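Local coordinates for protein C-domain type II peptide synthetase (Streptomyces globisporus, PDB 4ZNM) that is a condensation-domain protein of the type II peptide synthetases, belonging to the CoA-acyltransferase clan, at residues G57-E60 against E61-R64; E110-R113 against V114-E118; A206-V209 against A210-E214; S301-E304 against D305-G308; G322-S325 against F326-V330. All coordinates share one frame; numbering follows the deposited sequence.

Interaction 1 of 5, residues G57-E60 against E61-R64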
# COMPACT_ATOMS: atom_id res chain seq x y z
N GLY A 57 5.37 -21.00 -21.47
CA GLY A 57 4.11 -21.18 -22.17
C GLY A 57 2.97 -21.06 -21.19
O GLY A 57 3.13 -21.38 -20.02
N ILE A 58 1.82 -20.58 -21.67
CA ILE A 58 0.63 -20.40 -20.84
C ILE A 58 -0.53 -21.05 -21.53
O ILE A 58 -0.73 -20.80 -22.72
CB ILE A 58 0.29 -18.93 -20.60
CG1 ILE A 58 1.39 -18.23 -19.80
CG2 ILE A 58 -1.10 -18.79 -19.91
CD1 ILE A 58 1.21 -16.72 -19.79
N ASP A 59 -1.29 -21.87 -20.80
CA ASP A 59 -2.58 -22.35 -21.30
C ASP A 59 -3.66 -21.46 -20.68
O ASP A 59 -3.96 -21.56 -19.49
CB ASP A 59 -2.83 -23.81 -20.94
CG ASP A 59 -4.11 -24.34 -21.56
OD1 ASP A 59 -4.10 -24.61 -22.76
OD2 ASP A 59 -5.14 -24.47 -20.86
N GLU A 60 -4.25 -20.59 -21.50
CA GLU A 60 -5.10 -19.53 -21.00
C GLU A 60 -6.32 -20.06 -20.28
O GLU A 60 -6.71 -19.56 -19.23
CB GLU A 60 -5.53 -18.65 -22.17
CG GLU A 60 -4.40 -17.81 -22.75
CD GLU A 60 -4.73 -17.21 -24.13
OE1 GLU A 60 -5.93 -17.15 -24.53
OE2 GLU A 60 -3.76 -16.83 -24.84
N GLU A 61 -6.91 -21.12 -20.83
CA GLU A 61 -8.10 -21.70 -20.23
C GLU A 61 -7.82 -22.24 -18.84
O GLU A 61 -8.66 -22.16 -17.95
CB GLU A 61 -8.65 -22.83 -21.12
CG GLU A 61 -9.82 -23.57 -20.51
CD GLU A 61 -10.39 -24.62 -21.45
OE1 GLU A 61 -11.15 -25.49 -20.98
OE2 GLU A 61 -10.07 -24.58 -22.66
N THR A 62 -6.63 -22.82 -18.65
CA THR A 62 -6.27 -23.37 -17.35
C THR A 62 -5.94 -22.25 -16.38
O THR A 62 -6.23 -22.35 -15.20
CB THR A 62 -5.08 -24.35 -17.47
OG1 THR A 62 -5.43 -25.37 -18.39
CG2 THR A 62 -4.75 -25.03 -16.11
N LEU A 63 -5.37 -21.16 -16.87
CA LEU A 63 -5.07 -20.02 -16.02
C LEU A 63 -6.37 -19.40 -15.52
O LEU A 63 -6.46 -18.99 -14.36
CB LEU A 63 -4.22 -18.97 -16.74
CG LEU A 63 -3.81 -17.80 -15.87
CD1 LEU A 63 -2.82 -18.23 -14.79
CD2 LEU A 63 -3.17 -16.71 -16.71
N ARG A 64 -7.40 -19.39 -16.37
CA ARG A 64 -8.69 -18.84 -15.99
C ARG A 64 -9.32 -19.70 -14.91
O ARG A 64 -9.86 -19.19 -13.91
CB ARG A 64 -9.59 -18.75 -17.20
CG ARG A 64 -10.96 -18.26 -16.88
CD ARG A 64 -11.71 -17.95 -18.18
NE ARG A 64 -12.08 -19.15 -18.87
CZ ARG A 64 -11.57 -19.56 -20.04
NH1 ARG A 64 -11.98 -20.70 -20.57
NH2 ARG A 64 -10.63 -18.87 -20.67

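Interaction 2 of 5, residues E110-R113 against V114-E118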
# COMPACT_ATOMS: atom_id res chain seq x y z
N GLU A 110 12.63 -5.90 -26.54
CA GLU A 110 12.51 -5.94 -25.07
C GLU A 110 12.09 -4.60 -24.46
O GLU A 110 11.18 -4.55 -23.61
CB GLU A 110 13.83 -6.40 -24.44
CG GLU A 110 13.83 -6.39 -22.88
CD GLU A 110 12.68 -7.20 -22.27
OE1 GLU A 110 12.15 -8.09 -22.98
OE2 GLU A 110 12.28 -6.95 -21.10
N SER A 111 12.75 -3.51 -24.85
CA SER A 111 12.41 -2.22 -24.23
C SER A 111 10.93 -1.87 -24.51
O SER A 111 10.24 -1.28 -23.68
CB SER A 111 13.32 -1.10 -24.71
OG SER A 111 13.17 -0.86 -26.10
N GLU A 112 10.44 -2.24 -25.68
CA GLU A 112 9.05 -1.94 -25.98
C GLU A 112 8.11 -2.80 -25.13
O GLU A 112 6.99 -2.37 -24.81
CB GLU A 112 8.79 -2.13 -27.47
CG GLU A 112 7.39 -1.68 -27.92
CD GLU A 112 7.15 -0.19 -27.71
OE1 GLU A 112 8.13 0.58 -27.64
OE2 GLU A 112 5.97 0.20 -27.60
N ARG A 113 8.56 -4.00 -24.74
CA ARG A 113 7.79 -4.90 -23.86
C ARG A 113 7.61 -4.37 -22.42
O ARG A 113 6.52 -4.48 -21.84
CB ARG A 113 8.46 -6.28 -23.82
CG ARG A 113 8.26 -7.04 -25.15
CD ARG A 113 8.67 -8.48 -25.12
NE ARG A 113 8.75 -8.98 -26.50
CZ ARG A 113 8.75 -10.27 -26.84
NH1 ARG A 113 8.73 -11.20 -25.89
NH2 ARG A 113 8.77 -10.62 -28.12
N VAL A 114 8.67 -3.82 -21.84
CA VAL A 114 8.60 -3.30 -20.47
C VAL A 114 7.62 -2.13 -20.44
O VAL A 114 6.84 -1.93 -19.50
CB VAL A 114 9.96 -2.86 -19.97
CG1 VAL A 114 9.89 -2.55 -18.48
CG2 VAL A 114 11.01 -3.92 -20.25
N ARG A 115 7.70 -1.36 -21.52
CA ARG A 115 6.91 -0.18 -21.73
C ARG A 115 5.45 -0.55 -21.92
O ARG A 115 4.58 0.04 -21.28
CB ARG A 115 7.46 0.56 -22.96
CG ARG A 115 6.75 1.82 -23.38
CD ARG A 115 7.34 2.27 -24.73
NE ARG A 115 6.67 3.43 -25.32
CZ ARG A 115 5.56 3.37 -26.05
NH1 ARG A 115 4.95 2.20 -26.28
NH2 ARG A 115 5.04 4.49 -26.55
N ARG A 116 5.17 -1.53 -22.77
CA ARG A 116 3.79 -1.89 -23.03
C ARG A 116 3.24 -2.59 -21.78
O ARG A 116 2.07 -2.43 -21.48
CB ARG A 116 3.65 -2.75 -24.28
CG ARG A 116 3.71 -1.91 -25.57
CD ARG A 116 3.46 -2.72 -26.85
NE ARG A 116 3.97 -2.04 -28.04
CZ ARG A 116 3.70 -2.38 -29.29
NH1 ARG A 116 2.91 -3.41 -29.57
NH2 ARG A 116 4.23 -1.68 -30.28
N GLY A 117 4.09 -3.26 -21.02
CA GLY A 117 3.68 -3.81 -19.73
C GLY A 117 3.22 -2.74 -18.75
O GLY A 117 2.21 -2.88 -18.08
N GLU A 118 3.99 -1.66 -18.64
CA GLU A 118 3.64 -0.56 -17.75
C GLU A 118 2.36 0.12 -18.21
O GLU A 118 1.55 0.49 -17.40
CB GLU A 118 4.76 0.47 -17.68
CG GLU A 118 5.73 0.23 -16.58
CD GLU A 118 6.40 1.51 -16.13
OE1 GLU A 118 7.65 1.59 -16.18
OE2 GLU A 118 5.66 2.43 -15.72

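Interaction 3 of 5, residues A206-V209 against A210-E214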
# COMPACT_ATOMS: atom_id res chain seq x y z
N ALA A 206 -7.16 -7.69 25.56
CA ALA A 206 -6.00 -8.11 26.35
C ALA A 206 -5.49 -7.01 27.30
O ALA A 206 -5.65 -5.83 27.04
CB ALA A 206 -4.89 -8.55 25.41
N PRO A 207 -4.84 -7.41 28.41
CA PRO A 207 -4.44 -6.40 29.40
C PRO A 207 -3.44 -5.36 28.88
O PRO A 207 -3.52 -4.21 29.30
CB PRO A 207 -3.82 -7.23 30.52
CG PRO A 207 -4.39 -8.61 30.33
CD PRO A 207 -4.52 -8.77 28.85
N ARG A 208 -2.55 -5.75 27.98
CA ARG A 208 -1.56 -4.81 27.43
C ARG A 208 -2.22 -3.64 26.73
O ARG A 208 -1.59 -2.61 26.48
CB ARG A 208 -0.61 -5.51 26.45
CG ARG A 208 -1.25 -5.96 25.14
CD ARG A 208 -0.25 -6.04 23.99
NE ARG A 208 0.09 -4.73 23.44
CZ ARG A 208 -0.60 -4.09 22.49
NH1 ARG A 208 -0.20 -2.90 22.06
NH2 ARG A 208 -1.70 -4.64 21.97
N VAL A 209 -3.49 -3.79 26.37
CA VAL A 209 -4.16 -2.77 25.59
C VAL A 209 -4.29 -1.51 26.43
O VAL A 209 -3.99 -0.41 25.97
CB VAL A 209 -5.53 -3.26 25.09
CG1 VAL A 209 -6.34 -2.09 24.49
CG2 VAL A 209 -5.32 -4.38 24.07
N ALA A 210 -4.71 -1.67 27.68
CA ALA A 210 -4.88 -0.55 28.57
C ALA A 210 -3.54 0.14 28.79
O ALA A 210 -3.46 1.36 28.78
CB ALA A 210 -5.48 -1.01 29.87
N VAL A 211 -2.48 -0.65 28.97
CA VAL A 211 -1.12 -0.13 29.06
C VAL A 211 -0.75 0.68 27.80
O VAL A 211 -0.17 1.77 27.90
CB VAL A 211 -0.11 -1.28 29.30
CG1 VAL A 211 1.31 -0.76 29.31
CG2 VAL A 211 -0.40 -2.00 30.61
N SER A 212 -1.08 0.18 26.62
CA SER A 212 -0.69 0.85 25.40
C SER A 212 -1.49 2.15 25.22
O SER A 212 -0.95 3.17 24.77
CB SER A 212 -0.90 -0.06 24.17
OG SER A 212 0.04 -1.12 24.15
N LYS A 213 -2.77 2.11 25.57
CA LYS A 213 -3.63 3.30 25.50
C LYS A 213 -3.05 4.40 26.37
O LYS A 213 -3.04 5.56 25.97
CB LYS A 213 -5.08 2.99 25.93
CG LYS A 213 -5.87 2.34 24.81
CD LYS A 213 -7.27 1.90 25.20
CE LYS A 213 -7.96 1.33 23.97
NZ LYS A 213 -9.43 1.25 24.11
N GLU A 214 -2.56 4.03 27.55
CA GLU A 214 -1.99 5.03 28.46
C GLU A 214 -0.69 5.56 27.86
O GLU A 214 -0.43 6.74 27.94
CB GLU A 214 -1.73 4.46 29.85
CG GLU A 214 -1.71 5.55 30.95
CD GLU A 214 -1.35 5.01 32.33
OE1 GLU A 214 -1.88 3.95 32.72
OE2 GLU A 214 -0.54 5.67 33.03

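Interaction 4 of 5, residues S301-E304 against D305-G308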
# COMPACT_ATOMS: atom_id res chain seq x y z
N SER A 301 1.79 -14.63 12.80
CA SER A 301 2.18 -15.45 11.65
C SER A 301 1.13 -16.49 11.24
O SER A 301 1.19 -17.02 10.12
CB SER A 301 3.52 -16.14 11.93
OG SER A 301 3.38 -17.26 12.80
N ARG A 302 0.15 -16.78 12.10
CA ARG A 302 -1.02 -17.57 11.68
C ARG A 302 -1.63 -17.02 10.36
O ARG A 302 -2.23 -17.77 9.60
CB ARG A 302 -2.07 -17.59 12.80
CG ARG A 302 -3.47 -18.08 12.45
CD ARG A 302 -3.57 -19.58 12.41
NE ARG A 302 -4.93 -20.03 12.10
CZ ARG A 302 -5.25 -20.91 11.15
NH1 ARG A 302 -4.32 -21.47 10.38
NH2 ARG A 302 -6.52 -21.23 10.96
N PHE A 303 -1.51 -15.72 10.11
CA PHE A 303 -2.22 -15.11 8.99
C PHE A 303 -1.34 -14.76 7.76
O PHE A 303 -1.77 -14.05 6.86
CB PHE A 303 -2.97 -13.87 9.52
CG PHE A 303 -3.98 -14.23 10.58
CD1 PHE A 303 -5.14 -14.87 10.23
CD2 PHE A 303 -3.73 -14.00 11.90
CE1 PHE A 303 -6.06 -15.26 11.19
CE2 PHE A 303 -4.63 -14.40 12.86
CZ PHE A 303 -5.80 -15.03 12.50
N GLU A 304 -0.16 -15.36 7.66
CA GLU A 304 0.78 -15.01 6.58
C GLU A 304 0.36 -15.50 5.19
O GLU A 304 0.83 -14.98 4.20
CB GLU A 304 2.19 -15.56 6.91
CG GLU A 304 2.31 -17.07 6.95
CD GLU A 304 3.66 -17.53 7.49
OE1 GLU A 304 3.93 -18.75 7.47
OE2 GLU A 304 4.45 -16.67 7.94
N ASP A 305 -0.48 -16.53 5.14
CA ASP A 305 -1.06 -16.99 3.88
C ASP A 305 -2.48 -16.45 3.65
O ASP A 305 -3.20 -16.96 2.78
CB ASP A 305 -1.08 -18.52 3.87
CG ASP A 305 0.33 -19.12 3.93
OD1 ASP A 305 1.22 -18.61 3.21
OD2 ASP A 305 0.57 -20.06 4.73
N THR A 306 -2.87 -15.45 4.45
CA THR A 306 -4.25 -14.96 4.47
C THR A 306 -4.46 -13.75 3.58
O THR A 306 -3.76 -12.73 3.74
CB THR A 306 -4.72 -14.56 5.87
OG1 THR A 306 -4.63 -15.68 6.76
CG2 THR A 306 -6.20 -14.07 5.84
N VAL A 307 -5.45 -13.83 2.71
CA VAL A 307 -5.86 -12.69 1.88
C VAL A 307 -6.84 -11.82 2.65
O VAL A 307 -7.85 -12.29 3.22
CB VAL A 307 -6.42 -13.17 0.52
CG1 VAL A 307 -6.99 -12.01 -0.31
CG2 VAL A 307 -5.33 -13.89 -0.25
N GLY A 308 -6.49 -10.55 2.70
CA GLY A 308 -7.27 -9.53 3.38
C GLY A 308 -6.46 -8.23 3.41
O GLY A 308 -5.31 -8.19 2.97
O HOH W 1 -2.86 -18.02 6.72

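Interaction 5 of 5, residues G322-S325 against F326-V330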
# COMPACT_ATOMS: atom_id res chain seq x y z
N GLY A 322 16.71 20.55 18.53
CA GLY A 322 18.01 20.34 19.13
C GLY A 322 18.86 19.31 18.39
O GLY A 322 19.99 19.06 18.81
N CYS A 323 18.31 18.70 17.34
CA CYS A 323 19.07 17.83 16.43
C CYS A 323 20.28 18.53 15.81
O CYS A 323 20.16 19.61 15.26
CB CYS A 323 18.19 17.34 15.30
SG CYS A 323 17.32 15.86 15.72
N ALA A 324 21.43 17.86 15.85
CA ALA A 324 22.66 18.45 15.34
C ALA A 324 23.01 17.88 13.97
O ALA A 324 23.87 18.40 13.28
CB ALA A 324 23.80 18.23 16.33
N SER A 325 22.35 16.82 13.56
CA SER A 325 22.73 16.17 12.32
C SER A 325 21.60 15.32 11.80
O SER A 325 20.69 14.97 12.53
CB SER A 325 23.95 15.28 12.54
OG SER A 325 23.59 14.23 13.42
N PHE A 326 21.68 14.96 10.53
CA PHE A 326 20.75 14.00 10.00
C PHE A 326 20.84 12.70 10.81
O PHE A 326 19.83 12.08 11.12
CB PHE A 326 21.04 13.74 8.54
CG PHE A 326 20.15 12.69 7.95
CD1 PHE A 326 18.82 12.96 7.73
CD2 PHE A 326 20.63 11.45 7.62
CE1 PHE A 326 17.98 12.03 7.21
CE2 PHE A 326 19.78 10.50 7.09
CZ PHE A 326 18.46 10.81 6.89
N ARG A 327 22.05 12.29 11.17
CA ARG A 327 22.19 11.04 11.90
C ARG A 327 21.35 11.03 13.16
O ARG A 327 20.73 10.01 13.50
CB ARG A 327 23.66 10.76 12.25
CG ARG A 327 23.87 9.41 12.94
CD ARG A 327 25.31 9.15 13.28
NE ARG A 327 26.16 9.24 12.10
CZ ARG A 327 26.26 8.28 11.17
NH1 ARG A 327 25.55 7.17 11.28
NH2 ARG A 327 27.07 8.46 10.14
N GLU A 328 21.29 12.16 13.85
CA GLU A 328 20.47 12.23 15.06
C GLU A 328 18.97 12.16 14.72
O GLU A 328 18.20 11.59 15.48
CB GLU A 328 20.79 13.52 15.84
CG GLU A 328 22.09 13.44 16.57
CD GLU A 328 22.48 14.72 17.33
OE1 GLU A 328 21.61 15.58 17.59
OE2 GLU A 328 23.68 14.85 17.66
N VAL A 329 18.55 12.71 13.59
CA VAL A 329 17.14 12.57 13.19
C VAL A 329 16.81 11.07 13.02
O VAL A 329 15.76 10.59 13.49
CB VAL A 329 16.82 13.33 11.89
CG1 VAL A 329 15.36 13.13 11.51
CG2 VAL A 329 17.05 14.83 12.07
N VAL A 330 17.70 10.34 12.36
CA VAL A 330 17.46 8.92 12.09
C VAL A 330 17.40 8.15 13.41
O VAL A 330 16.54 7.28 13.60
CB VAL A 330 18.55 8.33 11.15
CG1 VAL A 330 18.27 6.85 10.85
CG2 VAL A 330 18.59 9.10 9.85

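Interaction 1 of 5, residues G57-E60 against E61-R64
Asp59 OD2 sits between two donors of Thr62 and takes both: the hydroxyl OG1 at 2.6 Å and the backbone N at 3.1 Å. They come from opposite faces of the carboxylate plane, both on the anti side of OD2, and this double grip fixes the turn of the group. Asp59 reaches them because its CG stands anti to the backbone N (chi1 -175°); the two side chains then cross at about a right angle. This is an N-cap, with Asp59 just ahead of helix 60-73 supplying an acceptor for an N-H of the first turn. The backbone takes over at once: Leu63 N bonds to Asp59 O at 3.0 Å and Arg64 N to Glu60 O at 2.9 Å. Buried Leu63 packs on Tyr176 of helix 162-180 and on Leu100, while its CD2 meets Ile58 CG2 more loosely, at 4.3 Å. The other side of the turn is slack. Glu61 runs extended toward solvent in one of two modelled conformers, and only its CB comes near Asp59 OD2, at 3.9 Å. The carboxylate of Glu60 has its partner outside the turn: OE2 forms a salt bridge with Arg143 on strand 137-143.

Interaction 2 of 5, residues E110-R113 against V114-E118
A three-residue salt-bridge network runs along the first turns of helix 110-125, with the carboxylate of Glu112 serving Arg115 and Arg116 one turn further on. One oxygen does the work: Glu112 OE2 lies 2.6 Å from Arg115 NH1 and 3.0 Å from Arg116 NE. The second bond is almost straight (173°) and uses the anti lone pair of OE2, which lies at the edge of the Arg116 guanidinium, nearly in its plane. The two flat groups are close to perpendicular, 84° apart. Arg115 instead runs alongside Glu112, pointing the same way, and its CD rests 3.5 Å from Glu112 OE1. A bend at chi2 of Glu112 (63°) folds the carboxylate along the helix to where both arginines meet it. Underneath, Arg116 N bonds to Glu112 O at 2.9 Å, so that pair is tied by backbone and side chain alike; Arg116 NH1 also binds Leu105 O. Elsewhere on the helix, Val114 CG2 touches Glu110 OE2 at 3.4 Å, a carboxylate that pairs with Arg53 of strand 47-55. Arg113 donates through NE to Val108 O and bridges through NH1 to Asp145 and Asp148, fastening this crossover helix of the beta-alpha-beta unit 101-104, 110-125, 137-143 near strand 148-156.

Interaction 3 of 5, residues A206-V209 against A210-E214
The N-terminal turns of helix 207-219 hold this contact, which consists of i to i+4 pairing close to the start of a surface helix. Two backbone bonds set its frame: Ser212 N to Arg208 O at 2.8 Å, and Lys213 N to Val209 O, nearly straight at 164°. Ahead of them the turn is less regular, and the bond from Ala210 N to Pro207 O (3.2 Å) is weak and bent. Pro207, with no N-H of its own to satisfy, suits a place so near the helix start.

Arg208 places its CG in the crowded position between its backbone N and carbonyl carbon (chi1 68°), then bends at chi3 (-77°). That path carries the guanidinium forward along the helix flank until NH1 stands 2.8 Å from Ser212 OG. NH1 is hydrogen-bonded to Glu344 O, while Ser212 OG makes a weak hydrogen bond with His343 ND1; the two side chains therefore face the same loop, where Leu345 also packs on them. Ser212 is the buried member of the group, whereas Ala210 and Val211 lie on the exposed flank, the latter with its CB 3.5 Å from Arg208 O. One turn along from Val209, Lys213 stretches out fully beside it, the two pointing the same way. Its aliphatic chain does the touching: Lys213 CE rests 3.8 Å from Val209 CG1.

Interaction 4 of 5, residues S301-E304 against D305-G308
The ring of Phe303 meets Thr306 at its edge, across a type I beta turn from Phe303 to Thr306: OG1 comes within 3.6 Å of CD1 and lies near the ring plane. Over the centre of one face sits Arg302 CG, 3.8 Å above the plane, and Phe196 joins the ring in an edge-to-face pair. Two carboxylates, of Glu304 and Asp305, run side by side with their planes 60° apart. Their like charges come within 4.5 Å at Glu304 OE1 and Asp305 OD2, a mild repulsion that the salt bridge from Asp305 OD1 to Arg170 probably offsets.

The turn belongs to the loop that leads to strand 312-319. Its closing bond, Thr306 N to Phe303 O, measures 3.0 Å, with the donor well above the carbonyl plane, 62° out of it. A short 3-10 segment at 301-302 runs into the turn, its bond from Glu304 N to Ser301 O being a long 3.3 Å. Thr306 is buried and points its CB into the turn; with OG1 beside its own backbone N (chi1 -59°), the hydroxyl comes alongside Phe303 and also bonds to Ala191 O. That polar atom is thus satisfied both by protein and by a water that bridges the turn. The water donates to Arg302 O at 3.0 Å and to Thr306 OG1 at 2.9 Å, and accepts a weak bond from Asp305 N.

Interaction 5 of 5, residues G322-S325 against F326-V330
Ser325 turns OG between its backbone N and carbonyl carbon (chi1 65°), while Glu328 sets CG anti to its own carbonyl carbon (chi1 -75°) and then runs extended, back past the serine. The first torsion makes an N-cap for helix 326-335: Ser325 OG accepts from Glu328 N at 3.1 Å. The second carries the Glu328 carboxylate to the loop before the cap, where OE1 takes Ala324 N at 2.9 Å. Because that N-H belongs to the residue ahead of the N-cap, the exchange resembles a capping box without being the classic one. Ala324 N meets OE1 from above the carboxylate plane, 61° out of it, and Ala324 CB touches OE2 at 3.6 Å. Glu328 is thus held at both ends, and the loop is tied to the first helical turn. Ser325 O continues the pattern by accepting from Val329 N, at 3.3 Å. Arg327 leads outward to Asp457 near the C-terminal end, whereas Phe326 and Val329 face Ala274 of helix 268-284. Phe460 covers Cys323 and Val329 together, and between these two the apolar contact is Cys323 SG against Val329 CG2, 3.8 Å apart.

The five contacts follow one another along the chain without overlapping, and no two touch. Interactions 1 and 2, with centres about 22 Å apart, lie on the same side of the chain's centre, and both rest against strands of the six-stranded sheet, interaction 1 on 137-143 and interaction 2 on 47-55. Interaction 4, about 27 Å from interaction 1 between centres, shares helix 162-180 with it as a packing partner, and interaction 3 lies about 25 Å from interaction 4 between centres. Interactions 3 and 5 are far from interaction 1, about 51 and 54 Å between centres. Two N-caps, at 57-64 and 322-330, thus start helices at far ends of one condensation domain, each defining locally where its helix begins.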